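Local structure of HP1028 (Helicobacter pylori, 4INN) at residues A[49-54]-A[67-73]. The protein probably binds and carries small hydrophobic or amphipathic molecules, as a member of the lipocalin family with a beta-barrel fold. The protein carries 1 engineered substitution. Numbering follows the deposited sequence.
Sequences KSSFVE and ISDVDGS
The open end of an antiparallel beta hairpin in the lipocalin barrel, formed by strands 51-58 and 61-69, brings Phe52 against Ile67 and Ser68 in a classic beta bulge. Phe52 N donates to Ser68 O at 2.8 Å, and Ile67 N returns a bond of the same length to Phe52 O. Beyond the bulge Ser51 pairs with Asp69, and Val70 N reaches Ser50 O over 3.2 Å.

On the Phe52 side of the sheet, Val70 CG2 sits over one ring face in a CH-pi contact, 4.2 Å from the centroid, while Ser68 OG lies at the ring edge. Leu155, Leu163 and Leu165 also pack on this phenylalanine, tying the hairpin to the C-terminal part of the chain.

On the face carrying Ser51 and Asp69, and on into the following turn, Lys49, Asp69 and Asp71 form a salt-bridge network. Lys49 bends at chi3 (-78°), which brings its ammonium to the side chains of Asp71 and Ser73: NZ bonds to the syn lone pair of Asp71 OD2 at 2.7 Å and to Ser73 OG at 3.0 Å, with Asp69 OD1 farther off at 3.6 Å. Asp69 OD2 has a second partner in Lys92. Asp71 OD1 accepts from Ser73 N, which closes an Asx turn that overlaps the type I turn from Asp69 to Gly72, and also from Ser73 OG. With both oxygens engaged, the Asp71 carboxylate is restrained in its rotation, and the lysine charge probably offsets the two acids it meets, linking the loop before strand 51-58 to the turn that follows strand 61-69.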
ATOM      1  N   LYS A  49      -4.693 -11.686  -1.904  1.00 27.79           N
ATOM      2  CA  LYS A  49      -6.055 -11.277  -1.523  1.00 27.34           C
ATOM      3  C   LYS A  49      -6.250  -9.789  -1.428  1.00 22.77           C
ATOM      4  O   LYS A  49      -5.378  -9.048  -1.017  1.00 21.76           O
ATOM      5  CB  LYS A  49      -6.417 -11.842  -0.145  1.00 31.59           C
ATOM      6  CG  LYS A  49      -6.523 -13.360  -0.087  1.00 34.98           C
ATOM      7  CD  LYS A  49      -7.244 -13.819   1.178  1.00 38.34           C
ATOM      8  CE  LYS A  49      -6.334 -13.781   2.402  1.00 40.01           C
ATOM      9  NZ  LYS A  49      -7.073 -14.236   3.627  1.00 42.09           N
ATOM     10  N   SER A  50      -7.443  -9.371  -1.778  1.00 21.19           N
ATOM     11  CA  SER A  50      -7.921  -8.034  -1.473  1.00 20.34           C
ATOM     12  C   SER A  50      -7.560  -7.673  -0.022  1.00 19.12           C
ATOM     13  O   SER A  50      -7.767  -8.468   0.904  1.00 18.73           O
ATOM     14  CB  SER A  50      -9.438  -7.972  -1.671  1.00 19.34           C
ATOM     15  OG  SER A  50      -9.855  -6.625  -1.799  1.00 19.85           O
ATOM     16  N   SER A  51      -6.977  -6.498   0.168  1.00 18.22           N
ATOM     17  CA  SER A  51      -6.650  -6.028   1.516  1.00 17.67           C
ATOM     18  C   SER A  51      -6.932  -4.563   1.623  1.00 15.15           C
ATOM     19  O   SER A  51      -7.110  -3.886   0.618  1.00 13.97           O
ATOM     20  CB  SER A  51      -5.203  -6.370   1.915  1.00 19.58           C
ATOM     21  OG  SER A  51      -4.262  -5.590   1.200  1.00 22.58           O
ATOM     22  N   PHE A  52      -7.079  -4.094   2.856  1.00 14.07           N
ATOM     23  CA  PHE A  52      -7.300  -2.679   3.117  1.00 12.95           C
ATOM     24  C   PHE A  52      -5.934  -2.127   3.495  1.00 12.86           C
ATOM     25  O   PHE A  52      -5.217  -2.718   4.339  1.00 12.55           O
ATOM     26  CB  PHE A  52      -8.296  -2.447   4.251  1.00 12.90           C
ATOM     27  CG  PHE A  52      -9.701  -2.989   3.992  1.00 12.85           C
ATOM     28  CD1 PHE A  52     -10.534  -2.407   3.010  1.00 12.72           C
ATOM     29  CD2 PHE A  52     -10.222  -4.028   4.783  1.00 12.48           C
ATOM     30  CE1 PHE A  52     -11.826  -2.885   2.811  1.00 12.85           C
ATOM     31  CE2 PHE A  52     -11.520  -4.494   4.598  1.00 12.41           C
ATOM     32  CZ  PHE A  52     -12.320  -3.931   3.615  1.00 12.74           C
ATOM     33  N   VAL A  53      -5.577  -1.020   2.849  1.00 12.68           N
ATOM     34  CA  VAL A  53      -4.319  -0.344   3.077  1.00 13.33           C
ATOM     35  C   VAL A  53      -4.488   1.142   3.272  1.00 13.29           C
ATOM     36  O   VAL A  53      -5.381   1.715   2.692  1.00 13.18           O
ATOM     37  CB  VAL A  53      -3.385  -0.499   1.882  1.00 13.86           C
ATOM     38  CG1 VAL A  53      -3.112  -1.974   1.632  1.00 13.93           C
ATOM     39  CG2 VAL A  53      -3.971   0.164   0.650  1.00 14.26           C
ATOM     40  N   GLU A  54      -3.608   1.747   4.076  1.00 13.50           N
ATOM     41  CA  GLU A  54      -3.591   3.188   4.282  1.00 14.05           C
ATOM     42  C   GLU A  54      -2.377   3.890   3.711  1.00 13.08           C
ATOM     43  O   GLU A  54      -1.261   3.543   4.043  1.00 12.97           O
ATOM     44  CB  GLU A  54      -3.660   3.529   5.770  1.00 15.52           C
ATOM     45  CG  GLU A  54      -3.615   5.038   6.040  1.00 16.53           C
ATOM     46  CD  GLU A  54      -4.101   5.429   7.420  1.00 18.57           C
ATOM     47  OE1 GLU A  54      -4.334   4.525   8.267  1.00 21.60           O
ATOM     48  OE2 GLU A  54      -4.258   6.650   7.672  1.00 19.29           O
ATOM     49  N   ILE A  67      -3.618  -2.777   6.680  1.00 14.15           N
ATOM     50  CA  ILE A  67      -4.434  -2.760   7.873  1.00 15.00           C
ATOM     51  C   ILE A  67      -4.925  -4.178   8.167  1.00 16.53           C
ATOM     52  O   ILE A  67      -4.611  -4.742   9.201  1.00 15.54           O
ATOM     53  CB  ILE A  67      -5.599  -1.765   7.697  1.00 14.87           C
ATOM     54  CG1 ILE A  67      -5.056  -0.337   7.742  1.00 14.09           C
ATOM     55  CG2 ILE A  67      -6.692  -1.985   8.746  1.00 14.97           C
ATOM     56  CD1 ILE A  67      -6.068   0.679   7.309  1.00 13.90           C
ATOM     57  N   SER A  68      -5.680  -4.745   7.232  1.00 19.76           N
ATOM     58  CA  SER A  68      -6.156  -6.131   7.319  1.00 22.65           C
ATOM     59  C   SER A  68      -6.635  -6.588   5.949  1.00 25.66           C
ATOM     60  O   SER A  68      -6.819  -5.780   5.033  1.00 28.06           O
ATOM     61  CB  SER A  68      -7.300  -6.278   8.328  1.00 21.97           C
ATOM     62  OG  SER A  68      -8.380  -5.392   8.013  1.00 23.46           O
ATOM     63  N   ASP A  69      -6.844  -7.887   5.821  1.00 28.45           N
ATOM     64  CA  ASP A  69      -7.437  -8.460   4.643  1.00 30.12           C
ATOM     65  C   ASP A  69      -8.918  -8.262   4.726  1.00 29.57           C
ATOM     66  O   ASP A  69      -9.495  -8.198   5.797  1.00 26.27           O
ATOM     67  CB  ASP A  69      -7.132  -9.962   4.542  1.00 34.70           C
ATOM     68  CG  ASP A  69      -5.639 -10.254   4.293  1.00 39.93           C
ATOM     69  OD1 ASP A  69      -5.197 -11.371   4.660  1.00 46.96           O
ATOM     70  OD2 ASP A  69      -4.907  -9.382   3.753  1.00 40.60           O
ATOM     71  N   VAL A  70      -9.531  -8.195   3.563  1.00 33.37           N
ATOM     72  CA  VAL A  70     -10.954  -7.971   3.454  1.00 37.59           C
ATOM     73  C   VAL A  70     -11.768  -8.995   4.220  1.00 40.92           C
ATOM     74  O   VAL A  70     -12.793  -8.662   4.799  1.00 39.50           O
ATOM     75  CB  VAL A  70     -11.372  -8.003   1.983  1.00 37.76           C
ATOM     76  CG1 VAL A  70     -12.874  -8.023   1.842  1.00 38.69           C
ATOM     77  CG2 VAL A  70     -10.809  -6.786   1.281  1.00 39.27           C
ATOM     78  N   ASP A  71     -11.302 -10.238   4.216  1.00 46.49           N
ATOM     79  CA  ASP A  71     -12.037 -11.339   4.840  1.00 50.61           C
ATOM     80  C   ASP A  71     -11.783 -11.458   6.347  1.00 49.38           C
ATOM     81  O   ASP A  71     -12.082 -12.485   6.933  1.00 50.53           O
ATOM     82  CB  ASP A  71     -11.712 -12.656   4.114  1.00 52.66           C
ATOM     83  CG  ASP A  71     -10.243 -13.066   4.242  1.00 58.58           C
ATOM     84  OD1 ASP A  71      -9.614 -12.813   5.297  1.00 59.76           O
ATOM     85  OD2 ASP A  71      -9.719 -13.679   3.285  1.00 64.88           O
ATOM     86  N   GLY A  72     -11.217 -10.417   6.960  1.00 50.05           N
ATOM     87  CA  GLY A  72     -10.992 -10.375   8.400  1.00 50.45           C
ATOM     88  C   GLY A  72      -9.858 -11.234   8.952  1.00 52.88           C
ATOM     89  O   GLY A  72      -9.590 -11.198  10.154  1.00 52.34           O
ATOM     90  N   SER A  73      -9.169 -11.991   8.102  1.00 51.49           N
ATOM     91  CA  SER A  73      -8.229 -12.993   8.600  1.00 48.96           C
ATOM     92  C   SER A  73      -7.069 -12.375   9.381  1.00 50.82           C
ATOM     93  O   SER A  73      -6.826 -11.164   9.326  1.00 50.98           O
ATOM     94  CB  SER A  73      -7.725 -13.904   7.484  1.00 48.12           C
ATOM     95  OG  SER A  73      -7.191 -13.176   6.404  1.00 51.14           O
TER